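Local atomic coordinates of putative enoyl-CoA hydratase/isomerase (Acinetobacter baumannii, PDB entry 3FDU), a protein that probably catalyses a hydratase or isomerase reaction on enoyl-CoA-type thioesters, as a member of the crotonase superfamily. Residues A[93-98]-A[118-123]; A[171-176]-A[182-187]. The protein carries 4 engineered substitutions. All blocks are in the same frame, centred on the assembly; numbering follows the deposited sequence.

How the interactions relate
Each interaction packs a helix on a different part of the crotonase fold. Interaction 1 sets helix 87-97 against the loop that feeds strand 123-126, and interaction 2 sets helix 172-177 against strand 183-184, the edge strand that runs parallel to 123-126. Their centres are about 19 Å apart, the first buried about 8 Å from the chain centre and the second further out at about 17 Å. They meet where Asn182 OD1 lies 3.3 Å from Leu123 CA and takes a hydrogen bond from Val124 N. His158 and Glu162 of the second subunit reach both, so each borders the oligomer interface. The sulfate beside interaction 1 probably comes from the crystallisation liquor.

Interaction 1: A[93-98]-A[118-123]; sequences KSAARL and LLQADL. With SO4 (sulfate ion), chain G.
Segment 118-123 meets the helix of 93-98 through Gln120, which lies against Ala95 and Ala96 in a buried helix-on-loop contact within the core of the crotonase-fold domain. Gln120 CB comes 3.8 Å from Ala95 CB; a methyl on the helix lets the loop approach closely, with Ala96 CA and Gln120 CA only 5.0 Å apart. A bend at chi2 (-50°) folds the glutamine so that OE1 rests 3.5 Å from Ala96 CB, whereas NE2 is taken up by Gly145 O and Thr116 O, which fix the rotation of the buried amide. No direct hydrogen bond joins the segments, but a water lies within hydrogen-bonding distance of both Ala95 O (2.9 Å) and Gln120 O (2.8 Å). Further on, Asp122 OD2 forms a salt bridge with Lys211 and accepts a hydrogen bond from Leu102 N, and OD1 bonds to Tyr157 OH of the second subunit.

On the helix, Lys93 and Arg97 stand one turn apart and share a sulfate: Arg97 NH1 holds O1 at 3.0 Å, the ion lying at the edge of the guanidinium. The Lys93 NZ to O3 distance of 2.5 Å is doubtfully short. Helix 87-97 also packs on helix 31-46 (Ser94 on Ala38, Ala95 on Leu41), on helix 218-236 through Lys93 and Arg97, and on strand 102-106, where Ala95 touches Leu102, while Leu123 carries the loop into strand 123-126 beside that strand.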
ATOM      1  N   LYS A  93     -17.021  -1.831 -13.390  1.00 20.01           N
ATOM      2  CA  LYS A  93     -16.756  -0.514 -14.000  1.00 19.77           C
ATOM      3  C   LYS A  93     -17.779   0.574 -13.644  1.00 19.94           C
ATOM      4  O   LYS A  93     -17.405   1.750 -13.457  1.00 18.95           O
ATOM      5  CB  LYS A  93     -16.584  -0.627 -15.546  1.00 20.24           C
ATOM      6  CG  LYS A  93     -15.344  -1.467 -15.941  1.00 21.58           C
ATOM      7  CD  LYS A  93     -15.176  -1.634 -17.480  1.00 25.25           C
ATOM      8  CE  LYS A  93     -16.260  -2.545 -18.042  1.00 23.20           C
ATOM      9  NZ  LYS A  93     -16.037  -2.778 -19.527  1.00 24.63           N
ATOM     10  N   SER A  94     -19.069   0.236 -13.609  1.00 18.95           N
ATOM     11  CA  SER A  94     -20.052   1.204 -13.172  1.00 20.17           C
ATOM     12  C   SER A  94     -19.742   1.748 -11.766  1.00 19.66           C
ATOM     13  O   SER A  94     -19.941   2.906 -11.486  1.00 20.21           O
ATOM     14  CB  SER A  94     -21.453   0.614 -13.115  1.00 20.01           C
ATOM     15  OG  SER A  94     -21.961   0.467 -14.449  1.00 27.72           O
ATOM     16  N   ALA A  95     -19.368   0.856 -10.884  1.00 19.15           N
ATOM     17  CA  ALA A  95     -18.995   1.227  -9.555  1.00 19.84           C
ATOM     18  C   ALA A  95     -17.730   2.094  -9.573  1.00 19.12           C
ATOM     19  O   ALA A  95     -17.720   3.153  -8.965  1.00 18.74           O
ATOM     20  CB  ALA A  95     -18.827  -0.037  -8.670  1.00 17.37           C
ATOM     21  N   ALA A  96     -16.690   1.663 -10.296  1.00 19.03           N
ATOM     22  CA  ALA A  96     -15.464   2.457 -10.376  1.00 19.20           C
ATOM     23  C   ALA A  96     -15.716   3.888 -10.870  1.00 20.03           C
ATOM     24  O   ALA A  96     -15.063   4.827 -10.390  1.00 19.40           O
ATOM     25  CB  ALA A  96     -14.393   1.765 -11.271  1.00 18.33           C
ATOM     26  N   ARG A  97     -16.648   4.057 -11.815  1.00 21.44           N
ATOM     27  CA  ARG A  97     -16.901   5.384 -12.423  1.00 22.68           C
ATOM     28  C   ARG A  97     -17.903   6.282 -11.652  1.00 23.43           C
ATOM     29  O   ARG A  97     -18.001   7.469 -11.956  1.00 23.20           O
ATOM     30  CB  ARG A  97     -17.398   5.247 -13.876  1.00 24.73           C
ATOM     31  CG  ARG A  97     -16.355   4.784 -14.871  1.00 27.14           C
ATOM     32  CD  ARG A  97     -17.020   4.348 -16.171  1.00 32.04           C
ATOM     33  NE  ARG A  97     -16.037   4.318 -17.253  1.00 35.78           N
ATOM     34  CZ  ARG A  97     -15.993   3.411 -18.223  1.00 35.99           C
ATOM     35  NH1 ARG A  97     -15.052   3.508 -19.162  1.00 36.94           N
ATOM     36  NH2 ARG A  97     -16.866   2.408 -18.253  1.00 34.69           N
ATOM     37  N   LEU A  98     -18.674   5.735 -10.709  1.00 22.37           N
ATOM     38  CA  LEU A  98     -19.595   6.567  -9.895  1.00 22.27           C
ATOM     39  C   LEU A  98     -18.860   7.814  -9.342  1.00 22.67           C
ATOM     40  O   LEU A  98     -17.827   7.713  -8.690  1.00 19.76           O
ATOM     41  CB  LEU A  98     -20.208   5.734  -8.771  1.00 22.27           C
ATOM     42  CG  LEU A  98     -21.227   6.442  -7.875  1.00 23.98           C
ATOM     43  CD1 LEU A  98     -22.464   6.839  -8.672  1.00 25.08           C
ATOM     44  CD2 LEU A  98     -21.608   5.537  -6.706  1.00 23.58           C
ATOM     45  N   LEU A 118     -15.506  -4.060  -3.161  1.00 18.29           N
ATOM     46  CA  LEU A 118     -15.028  -3.204  -2.056  1.00 17.46           C
ATOM     47  C   LEU A 118     -13.899  -2.305  -2.523  1.00 17.28           C
ATOM     48  O   LEU A 118     -13.713  -1.191  -2.004  1.00 16.46           O
ATOM     49  CB  LEU A 118     -14.516  -4.065  -0.886  1.00 17.99           C
ATOM     50  CG  LEU A 118     -15.543  -5.063  -0.348  1.00 15.90           C
ATOM     51  CD1 LEU A 118     -14.920  -5.770   0.835  1.00 18.47           C
ATOM     52  CD2 LEU A 118     -16.856  -4.299   0.015  1.00 13.26           C
ATOM     53  N   LEU A 119     -13.141  -2.790  -3.487  1.00 17.47           N
ATOM     54  CA  LEU A 119     -12.033  -2.012  -4.055  1.00 18.89           C
ATOM     55  C   LEU A 119     -12.508  -0.893  -4.975  1.00 19.48           C
ATOM     56  O   LEU A 119     -11.696  -0.032  -5.375  1.00 20.90           O
ATOM     57  CB  LEU A 119     -11.074  -2.897  -4.834  1.00 17.18           C
ATOM     58  CG  LEU A 119     -10.377  -3.961  -3.977  1.00 19.74           C
ATOM     59  CD1 LEU A 119      -9.796  -5.037  -4.948  1.00 19.04           C
ATOM     60  CD2 LEU A 119      -9.301  -3.383  -3.041  1.00 15.57           C
ATOM     61  N   GLN A 120     -13.789  -0.904  -5.337  1.00 18.42           N
ATOM     62  CA  GLN A 120     -14.383   0.265  -5.981  1.00 18.97           C
ATOM     63  C   GLN A 120     -15.087   1.241  -5.030  1.00 20.57           C
ATOM     64  O   GLN A 120     -15.500   2.320  -5.454  1.00 23.38           O
ATOM     65  CB  GLN A 120     -15.376  -0.154  -7.100  1.00 19.37           C
ATOM     66  CG  GLN A 120     -15.039  -1.429  -7.883  1.00 19.16           C
ATOM     67  CD  GLN A 120     -13.642  -1.477  -8.410  1.00 20.83           C
ATOM     68  OE1 GLN A 120     -13.081  -0.472  -8.872  1.00 21.62           O
ATOM     69  NE2 GLN A 120     -13.043  -2.649  -8.331  1.00 25.05           N
ATOM     70  N   ALA A 121     -15.328   0.867  -3.774  1.00 20.37           N
ATOM     71  CA  ALA A 121     -16.047   1.744  -2.863  1.00 18.66           C
ATOM     72  C   ALA A 121     -15.066   2.717  -2.208  1.00 18.71           C
ATOM     73  O   ALA A 121     -13.906   2.382  -2.038  1.00 17.47           O
ATOM     74  CB  ALA A 121     -16.784   0.915  -1.749  1.00 19.13           C
ATOM     75  N   ASP A 122     -15.553   3.893  -1.787  1.00 17.26           N
ATOM     76  CA  ASP A 122     -14.731   4.822  -1.016  1.00 18.02           C
ATOM     77  C   ASP A 122     -14.547   4.453   0.455  1.00 17.62           C
ATOM     78  O   ASP A 122     -13.478   4.669   1.021  1.00 16.17           O
ATOM     79  CB  ASP A 122     -15.355   6.204  -1.139  1.00 18.95           C
ATOM     80  CG  ASP A 122     -15.525   6.601  -2.593  1.00 19.75           C
ATOM     81  OD1 ASP A 122     -14.502   6.567  -3.311  1.00 21.32           O
ATOM     82  OD2 ASP A 122     -16.667   6.876  -3.025  1.00 21.91           O
ATOM     83  N   LEU A 123     -15.620   3.942   1.071  1.00 18.24           N
ATOM     84  CA  LEU A 123     -15.649   3.575   2.507  1.00 18.57           C
ATOM     85  C   LEU A 123     -16.418   2.260   2.647  1.00 17.25           C
ATOM     86  O   LEU A 123     -17.391   2.015   1.925  1.00 16.79           O
ATOM     87  CB  LEU A 123     -16.391   4.620   3.324  1.00 18.49           C
ATOM     88  CG  LEU A 123     -15.946   6.064   3.019  1.00 21.17           C
ATOM     89  CD1 LEU A 123     -16.931   7.010   3.646  1.00 24.16           C
ATOM     90  CD2 LEU A 123     -14.575   6.198   3.550  1.00 20.66           C
TER
HETATM   91  S   SO4 G   3     -16.921   0.605 -21.014  1.00 58.98           S
HETATM   92  O1  SO4 G   3     -15.572   1.187 -20.922  1.00 61.17           O
HETATM   93  O2  SO4 G   3     -17.249   0.305 -22.400  1.00 60.32           O
HETATM   94  O3  SO4 G   3     -17.043  -0.594 -20.185  1.00 58.86           O
HETATM   95  O4  SO4 G   3     -17.876   1.557 -20.438  1.00 61.71           O
HETATM   96  O   HOH W   1     -16.308   4.612  -6.921  1.00 25.10           O

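Interaction 2: A[171-176]-A[182-187]; sequences NAETAL and NEIVED
A short N-capped helix, 172-177, doubles back through a brief loop so that one side of it packs on strand 183-184, the outermost strand of the mixed sheet; this helix-loop-strand unit belongs to the crotonase fold. Ile184 is the hub. Its CB points toward the helix, and with chi1 at -59° CG1 swings beside the backbone N, carrying CD1 to the helix surface. That methyl sits 3.8 Å from Ala172 CB and 3.7 Å from Ala172 C, an approach that the small alanine permits. One turn on, Leu176 comes in with CG anti to its own N (chi1 179°), and its two methyls divide the work: CD2 lies 4.1 Å from Ile184 CD1, while CD1 leans over the backbone, 3.4 Å from Asn182 O and 3.8 Å from Glu183 CA. Glu173 bends its chain across Ile184 at about a right angle, although it was modelled in two conformers and its contact is doubtful.

The helix start is held by Asn171, whose OD1 accepts a straight hydrogen bond from Thr174 N (2.9 Å, 170°). The CB of Asn182 points away from the helix, and its amide bonds elsewhere: OD1 takes Val124 N, and ND2 reaches Glu162 and His158 O of the second subunit, where Lys159 NZ also binds Asn182 O.

No hydrogen bond crosses between the segments; the contact is made by van der Waals packing of the Ile184, Leu176 and Ala172 side chains, with one Leu176 methyl against the backbone of Asn182 and Glu183, while the polar groups flanking them serve the helix cap, the adjoining strand and the subunit interface.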
ATOM      1  N   ASN A 171     -11.409 -13.211   8.067  1.00 17.87           N
ATOM      2  CA  ASN A 171     -12.436 -12.615   8.884  1.00 18.59           C
ATOM      3  C   ASN A 171     -12.367 -11.090   8.787  1.00 18.66           C
ATOM      4  O   ASN A 171     -11.600 -10.540   7.958  1.00 18.91           O
ATOM      5  CB  ASN A 171     -12.313 -13.064  10.349  1.00 18.39           C
ATOM      6  CG  ASN A 171     -10.933 -12.736  10.941  1.00 19.74           C
ATOM      7  OD1 ASN A 171     -10.279 -11.775  10.518  1.00 17.39           O
ATOM      8  ND2 ASN A 171     -10.487 -13.530  11.908  1.00 16.25           N
ATOM      9  N   ALA A 172     -13.195 -10.397   9.570  1.00 17.68           N
ATOM     10  CA  ALA A 172     -13.220  -8.929   9.449  1.00 18.26           C
ATOM     11  C   ALA A 172     -11.910  -8.285   9.921  1.00 18.12           C
ATOM     12  O   ALA A 172     -11.477  -7.270   9.388  1.00 18.39           O
ATOM     13  CB  ALA A 172     -14.450  -8.326  10.188  1.00 18.13           C
ATOM     14  N   GLU A 173     -11.235  -8.876  10.903  1.00 18.26           N
ATOM     15  CA  GLU A 173      -9.977  -8.306  11.385  0.50 18.07           C
ATOM     16  C   GLU A 173      -8.890  -8.381  10.322  1.00 18.34           C
ATOM     17  O   GLU A 173      -8.081  -7.475  10.181  1.00 18.55           O
ATOM     18  CB  GLU A 173      -9.522  -9.017  12.667  0.50 18.36           C
ATOM     19  CG  GLU A 173     -10.417  -8.772  13.895  0.50 17.24           C
ATOM     20  CD  GLU A 173     -11.826  -9.413  13.824  0.50 19.07           C
ATOM     21  OE1 GLU A 173     -12.054 -10.434  13.105  0.50 13.52           O
ATOM     22  OE2 GLU A 173     -12.719  -8.873  14.527  0.50 21.90           O
ATOM     23  N   THR A 174      -8.828  -9.498   9.603  1.00 18.01           N
ATOM     24  CA  THR A 174      -7.908  -9.630   8.458  1.00 18.55           C
ATOM     25  C   THR A 174      -8.267  -8.586   7.369  1.00 17.63           C
ATOM     26  O   THR A 174      -7.370  -7.944   6.839  1.00 16.36           O
ATOM     27  CB  THR A 174      -7.960 -11.064   7.848  1.00 18.59           C
ATOM     28  OG1 THR A 174      -7.432 -11.993   8.821  1.00 20.63           O
ATOM     29  CG2 THR A 174      -7.091 -11.187   6.526  1.00 20.43           C
ATOM     30  N   ALA A 175      -9.558  -8.430   7.060  1.00 16.45           N
ATOM     31  CA  ALA A 175      -9.978  -7.506   6.010  1.00 18.11           C
ATOM     32  C   ALA A 175      -9.651  -6.093   6.444  1.00 18.28           C
ATOM     33  O   ALA A 175      -9.244  -5.279   5.636  1.00 18.62           O
ATOM     34  CB  ALA A 175     -11.519  -7.621   5.727  1.00 17.02           C
ATOM     35  N   LEU A 176      -9.767  -5.824   7.745  1.00 19.49           N
ATOM     36  CA  LEU A 176      -9.434  -4.464   8.280  1.00 20.26           C
ATOM     37  C   LEU A 176      -7.915  -4.215   8.215  1.00 21.63           C
ATOM     38  O   LEU A 176      -7.467  -3.170   7.789  1.00 20.77           O
ATOM     39  CB  LEU A 176      -9.954  -4.339   9.743  1.00 19.68           C
ATOM     40  CG  LEU A 176      -9.679  -3.009  10.456  1.00 23.48           C
ATOM     41  CD1 LEU A 176     -10.678  -1.939  10.069  1.00 23.33           C
ATOM     42  CD2 LEU A 176      -9.703  -3.201  11.951  1.00 21.71           C
ATOM     43  N   ASN A 182     -12.900  -0.149   6.393  1.00 17.87           N
ATOM     44  CA  ASN A 182     -12.460   1.049   7.169  1.00 18.14           C
ATOM     45  C   ASN A 182     -12.546   0.852   8.685  1.00 19.71           C
ATOM     46  O   ASN A 182     -11.658   1.279   9.463  1.00 21.23           O
ATOM     47  CB  ASN A 182     -13.349   2.268   6.785  1.00 16.58           C
ATOM     48  CG  ASN A 182     -12.984   2.818   5.414  1.00 18.16           C
ATOM     49  OD1 ASN A 182     -13.322   2.226   4.384  1.00 16.54           O
ATOM     50  ND2 ASN A 182     -12.202   3.889   5.400  1.00 19.33           N
ATOM     51  N   GLU A 183     -13.630   0.220   9.126  1.00 19.56           N
ATOM     52  CA  GLU A 183     -13.836   0.024  10.575  1.00 19.78           C
ATOM     53  C   GLU A 183     -14.779  -1.178  10.807  1.00 18.53           C
ATOM     54  O   GLU A 183     -15.698  -1.406  10.030  1.00 17.72           O
ATOM     55  CB  GLU A 183     -14.475   1.304  11.150  1.00 19.73           C
ATOM     56  CG  GLU A 183     -14.838   1.290  12.602  1.00 25.44           C
ATOM     57  CD  GLU A 183     -15.367   2.671  13.084  1.00 33.29           C
ATOM     58  OE1 GLU A 183     -15.529   3.598  12.250  1.00 35.58           O
ATOM     59  OE2 GLU A 183     -15.636   2.826  14.291  1.00 34.54           O
ATOM     60  N   ILE A 184     -14.559  -1.912  11.895  1.00 18.62           N
ATOM     61  CA  ILE A 184     -15.506  -2.947  12.338  1.00 17.54           C
ATOM     62  C   ILE A 184     -16.424  -2.276  13.378  1.00 17.92           C
ATOM     63  O   ILE A 184     -15.949  -1.677  14.384  1.00 19.02           O
ATOM     64  CB  ILE A 184     -14.744  -4.174  12.940  1.00 16.80           C
ATOM     65  CG1 ILE A 184     -13.781  -4.808  11.911  1.00 18.38           C
ATOM     66  CG2 ILE A 184     -15.777  -5.215  13.520  1.00 17.10           C
ATOM     67  CD1 ILE A 184     -12.760  -5.820  12.572  1.00 20.17           C
ATOM     68  N   VAL A 185     -17.724  -2.314  13.128  1.00 17.62           N
ATOM     69  CA  VAL A 185     -18.646  -1.578  13.996  1.00 18.05           C
ATOM     70  C   VAL A 185     -19.781  -2.499  14.490  1.00 19.85           C
ATOM     71  O   VAL A 185     -19.989  -3.596  13.944  1.00 18.54           O
ATOM     72  CB  VAL A 185     -19.263  -0.380  13.278  1.00 17.29           C
ATOM     73  CG1 VAL A 185     -18.169   0.687  12.979  1.00 17.92           C
ATOM     74  CG2 VAL A 185     -20.001  -0.827  11.975  1.00 16.00           C
ATOM     75  N   GLU A 186     -20.487  -2.057  15.535  1.00 21.59           N
ATOM     76  CA  GLU A 186     -21.618  -2.810  16.101  1.00 21.62           C
ATOM     77  C   GLU A 186     -22.800  -2.936  15.155  1.00 22.17           C
ATOM     78  O   GLU A 186     -23.405  -4.003  15.078  1.00 21.18           O
ATOM     79  CB  GLU A 186     -22.083  -2.144  17.443  1.00 23.62           C
ATOM     80  N   ASP A 187     -23.162  -1.856  14.446  1.00 21.93           N
ATOM     81  CA  ASP A 187     -24.287  -1.876  13.506  1.00 22.83           C
ATOM     82  C   ASP A 187     -23.842  -1.316  12.152  1.00 23.18           C
ATOM     83  O   ASP A 187     -23.852  -0.097  11.933  1.00 22.84           O
ATOM     84  CB  ASP A 187     -25.426  -1.011  14.036  1.00 23.90           C
ATOM     85  CG  ASP A 187     -26.668  -1.060  13.174  1.00 25.06           C
ATOM     86  OD1 ASP A 187     -26.601  -1.316  11.956  1.00 30.07           O
ATOM     87  OD2 ASP A 187     -27.758  -0.860  13.735  1.00 27.70           O
TER